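Local coordinates for rhamnose ABC transporter, rhamnose-binding protein (Actinomyces odontolyticus ATCC 17982, PDB 5BQ3) that probably binds a sugar, presumably rhamnose, as the solute-binding component of an ABC transporter, at residues 134-143 with 173-184. Sequence-based numbering, arbitrary orientation.
Sequences SKQVAITMLD and FMEDEIASNDKY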
# COMPACT_ATOMS: atom_id res chain seq x y z
N SER A 134 -5.68 -5.35 -5.59
CA SER A 134 -5.09 -6.67 -5.32
C SER A 134 -4.62 -7.42 -6.58
O SER A 134 -3.46 -7.83 -6.63
CB SER A 134 -6.07 -7.54 -4.54
OG SER A 134 -5.39 -8.52 -3.78
N LYS A 135 -5.50 -7.57 -7.60
CA LYS A 135 -5.19 -8.27 -8.85
C LYS A 135 -4.09 -7.53 -9.66
O LYS A 135 -3.33 -8.18 -10.38
CB LYS A 135 -6.46 -8.44 -9.71
CG LYS A 135 -6.33 -9.45 -10.84
CD LYS A 135 -7.54 -9.43 -11.76
CE LYS A 135 -7.30 -10.13 -13.08
NZ LYS A 135 -7.30 -11.61 -12.93
N GLN A 136 -4.01 -6.19 -9.52
CA GLN A 136 -3.01 -5.39 -10.23
C GLN A 136 -1.62 -5.59 -9.63
O GLN A 136 -0.64 -5.51 -10.38
CB GLN A 136 -3.40 -3.90 -10.23
CG GLN A 136 -2.74 -3.07 -11.33
CD GLN A 136 -3.00 -3.58 -12.73
OE1 GLN A 136 -4.14 -3.74 -13.17
NE2 GLN A 136 -1.93 -3.84 -13.47
N VAL A 137 -1.53 -5.85 -8.31
CA VAL A 137 -0.25 -6.11 -7.63
C VAL A 137 0.36 -7.40 -8.21
O VAL A 137 1.54 -7.41 -8.58
CB VAL A 137 -0.42 -6.20 -6.08
CG1 VAL A 137 0.90 -6.57 -5.39
CG2 VAL A 137 -0.97 -4.90 -5.52
N ALA A 138 -0.47 -8.45 -8.35
CA ALA A 138 -0.12 -9.75 -8.88
C ALA A 138 0.34 -9.67 -10.33
O ALA A 138 1.29 -10.35 -10.70
CB ALA A 138 -1.31 -10.68 -8.77
N ILE A 139 -0.34 -8.83 -11.15
CA ILE A 139 -0.04 -8.61 -12.57
C ILE A 139 1.32 -7.92 -12.70
O ILE A 139 2.17 -8.40 -13.46
CB ILE A 139 -1.20 -7.83 -13.27
CG1 ILE A 139 -2.39 -8.78 -13.54
CG2 ILE A 139 -0.74 -7.16 -14.58
CD1 ILE A 139 -3.75 -8.10 -13.75
N THR A 140 1.55 -6.85 -11.91
CA THR A 140 2.80 -6.07 -11.88
C THR A 140 3.98 -6.99 -11.59
O THR A 140 4.96 -6.95 -12.33
CB THR A 140 2.69 -4.93 -10.85
OG1 THR A 140 1.55 -4.13 -11.18
CG2 THR A 140 3.94 -4.05 -10.80
N MSE A 141 3.86 -7.85 -10.55
CA MSE A 141 4.88 -8.81 -10.15
C MSE A 141 5.16 -9.85 -11.24
O MSE A 141 6.33 -10.06 -11.57
CB MSE A 141 4.50 -9.48 -8.84
CG MSE A 141 4.57 -8.50 -7.68
SE MSE A 141 4.67 -9.35 -5.97
CE MSE A 141 2.81 -10.05 -5.87
N LEU A 142 4.11 -10.44 -11.84
CA LEU A 142 4.26 -11.40 -12.94
C LEU A 142 4.91 -10.76 -14.17
O LEU A 142 5.69 -11.42 -14.84
CB LEU A 142 2.91 -12.00 -13.35
CG LEU A 142 2.31 -13.05 -12.43
CD1 LEU A 142 0.84 -13.20 -12.71
CD2 LEU A 142 3.01 -14.38 -12.56
N ASP A 143 4.61 -9.47 -14.44
CA ASP A 143 5.18 -8.70 -15.55
C ASP A 143 6.68 -8.51 -15.37
O ASP A 143 7.42 -8.64 -16.33
CB ASP A 143 4.49 -7.33 -15.69
CG ASP A 143 3.27 -7.30 -16.60
OD1 ASP A 143 2.74 -8.38 -16.93
OD2 ASP A 143 2.83 -6.18 -16.97
N PHE A 173 -4.01 -14.81 -7.14
CA PHE A 173 -4.21 -14.13 -8.42
C PHE A 173 -3.06 -14.46 -9.38
O PHE A 173 -3.31 -14.67 -10.57
CB PHE A 173 -4.34 -12.60 -8.25
CG PHE A 173 -5.68 -12.08 -7.76
CD1 PHE A 173 -6.83 -12.26 -8.52
CD2 PHE A 173 -5.77 -11.34 -6.59
CE1 PHE A 173 -8.06 -11.75 -8.09
CE2 PHE A 173 -7.00 -10.84 -6.16
CZ PHE A 173 -8.14 -11.04 -6.91
N MSE A 174 -1.83 -14.55 -8.85
CA MSE A 174 -0.62 -14.92 -9.60
C MSE A 174 -0.74 -16.33 -10.17
O MSE A 174 -0.50 -16.51 -11.37
CB MSE A 174 0.62 -14.80 -8.71
CG MSE A 174 1.25 -13.42 -8.73
SE MSE A 174 2.94 -13.34 -7.78
CE MSE A 174 4.01 -14.51 -8.93
N GLU A 175 -1.15 -17.31 -9.34
CA GLU A 175 -1.33 -18.72 -9.70
C GLU A 175 -2.44 -18.89 -10.75
O GLU A 175 -2.29 -19.72 -11.65
CB GLU A 175 -1.64 -19.57 -8.45
CG GLU A 175 -0.43 -19.80 -7.56
CD GLU A 175 -0.69 -20.56 -6.27
OE1 GLU A 175 -1.43 -20.04 -5.41
OE2 GLU A 175 -0.12 -21.66 -6.11
N ASP A 176 -3.53 -18.11 -10.63
CA ASP A 176 -4.66 -18.12 -11.56
C ASP A 176 -4.26 -17.59 -12.94
O ASP A 176 -4.71 -18.12 -13.96
CB ASP A 176 -5.83 -17.29 -11.00
CG ASP A 176 -6.54 -17.86 -9.78
OD1 ASP A 176 -6.48 -19.10 -9.58
OD2 ASP A 176 -7.18 -17.08 -9.04
N GLU A 177 -3.42 -16.53 -12.97
CA GLU A 177 -2.93 -15.88 -14.19
C GLU A 177 -1.95 -16.77 -14.95
O GLU A 177 -1.95 -16.77 -16.18
CB GLU A 177 -2.27 -14.54 -13.86
CG GLU A 177 -3.25 -13.40 -13.62
CD GLU A 177 -3.92 -12.80 -14.84
OE1 GLU A 177 -3.32 -12.83 -15.94
OE2 GLU A 177 -5.04 -12.26 -14.69
N ILE A 178 -1.12 -17.54 -14.22
CA ILE A 178 -0.14 -18.48 -14.80
C ILE A 178 -0.91 -19.61 -15.53
O ILE A 178 -0.52 -19.99 -16.63
CB ILE A 178 0.83 -19.01 -13.70
CG1 ILE A 178 1.84 -17.91 -13.30
CG2 ILE A 178 1.55 -20.30 -14.13
CD1 ILE A 178 2.46 -18.05 -11.92
N ALA A 179 -2.00 -20.10 -14.92
CA ALA A 179 -2.84 -21.16 -15.48
C ALA A 179 -3.72 -20.67 -16.63
O ALA A 179 -3.97 -21.44 -17.56
CB ALA A 179 -3.71 -21.76 -14.38
N SER A 180 -4.18 -19.40 -16.58
CA SER A 180 -5.07 -18.83 -17.58
C SER A 180 -4.32 -18.07 -18.70
O SER A 180 -4.31 -18.54 -19.84
CB SER A 180 -6.12 -17.93 -16.94
OG SER A 180 -5.54 -16.83 -16.24
N ASN A 181 -3.72 -16.90 -18.39
CA ASN A 181 -3.03 -16.03 -19.36
C ASN A 181 -1.82 -16.72 -20.01
O ASN A 181 -0.97 -17.27 -19.30
CB ASN A 181 -2.59 -14.73 -18.68
CG ASN A 181 -2.49 -13.53 -19.59
OD1 ASN A 181 -2.05 -13.62 -20.75
ND2 ASN A 181 -2.84 -12.37 -19.07
N ASP A 182 -1.76 -16.68 -21.35
CA ASP A 182 -0.70 -17.27 -22.17
C ASP A 182 0.64 -16.53 -22.02
O ASP A 182 1.69 -17.09 -22.33
CB ASP A 182 -1.11 -17.29 -23.66
CG ASP A 182 -2.29 -18.19 -23.98
OD1 ASP A 182 -2.08 -19.43 -24.06
OD2 ASP A 182 -3.40 -17.67 -24.18
N LYS A 183 0.59 -15.27 -21.54
CA LYS A 183 1.77 -14.42 -21.33
C LYS A 183 2.62 -14.94 -20.16
O LYS A 183 3.85 -14.80 -20.19
CB LYS A 183 1.32 -12.97 -21.06
CG LYS A 183 2.45 -11.94 -21.16
CD LYS A 183 2.04 -10.60 -20.59
CE LYS A 183 3.23 -9.71 -20.35
NZ LYS A 183 2.82 -8.36 -19.89
N TYR A 184 1.97 -15.53 -19.13
CA TYR A 184 2.64 -16.02 -17.93
C TYR A 184 2.68 -17.56 -17.85
O TYR A 184 3.11 -18.09 -16.82
CB TYR A 184 1.95 -15.46 -16.67
CG TYR A 184 1.58 -13.99 -16.75
CD1 TYR A 184 2.55 -13.01 -16.87
CD2 TYR A 184 0.25 -13.59 -16.66
CE1 TYR A 184 2.22 -11.66 -16.93
CE2 TYR A 184 -0.10 -12.24 -16.70
CZ TYR A 184 0.89 -11.28 -16.83
OH TYR A 184 0.55 -9.95 -16.88
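Leu142 packs against Met174, Glu177 and Ile178 of helix 165-180 and, through CB, against Tyr184 in the turn that follows; tracing it outward shows how one side chain can join a helix to the turn beyond its partner. Its CB lies over one face of the Tyr184 ring, 3.9 Å from the centroid, a CH-pi contact. CG, anti to the carbonyl carbon (chi1 -75°), meets CG of the selenomethionine Met174, and the branches then part: CD1 rests on Glu177 CB, while CD2 reaches Met174 CE and Ile178 CD1. Beside this apolar patch, Tyr184 OH donates to Asp143 OD1 at 2.7 Å, and Lys183 NZ bridges to that oxygen from the opposite face of the carboxylate. With Tyr184 cut back to an alanine, Asp143 OD1 would keep only Lys183 of these two donors, and a gap over Leu142 CB is likely to open. Towards the start of 134-143, Lys135 lays CB over the centre of the Phe173 ring, and its NZ meets the anti lone pair of Glu177 OE2 at 2.9 Å. Asn181 ND2 holds the other carboxylate oxygen, OE1. The axes of 134-143 and 173-180 cross at -59°: neighbouring helices packed within a Rossmann-like alpha/beta lobe of a type I periplasmic binding protein.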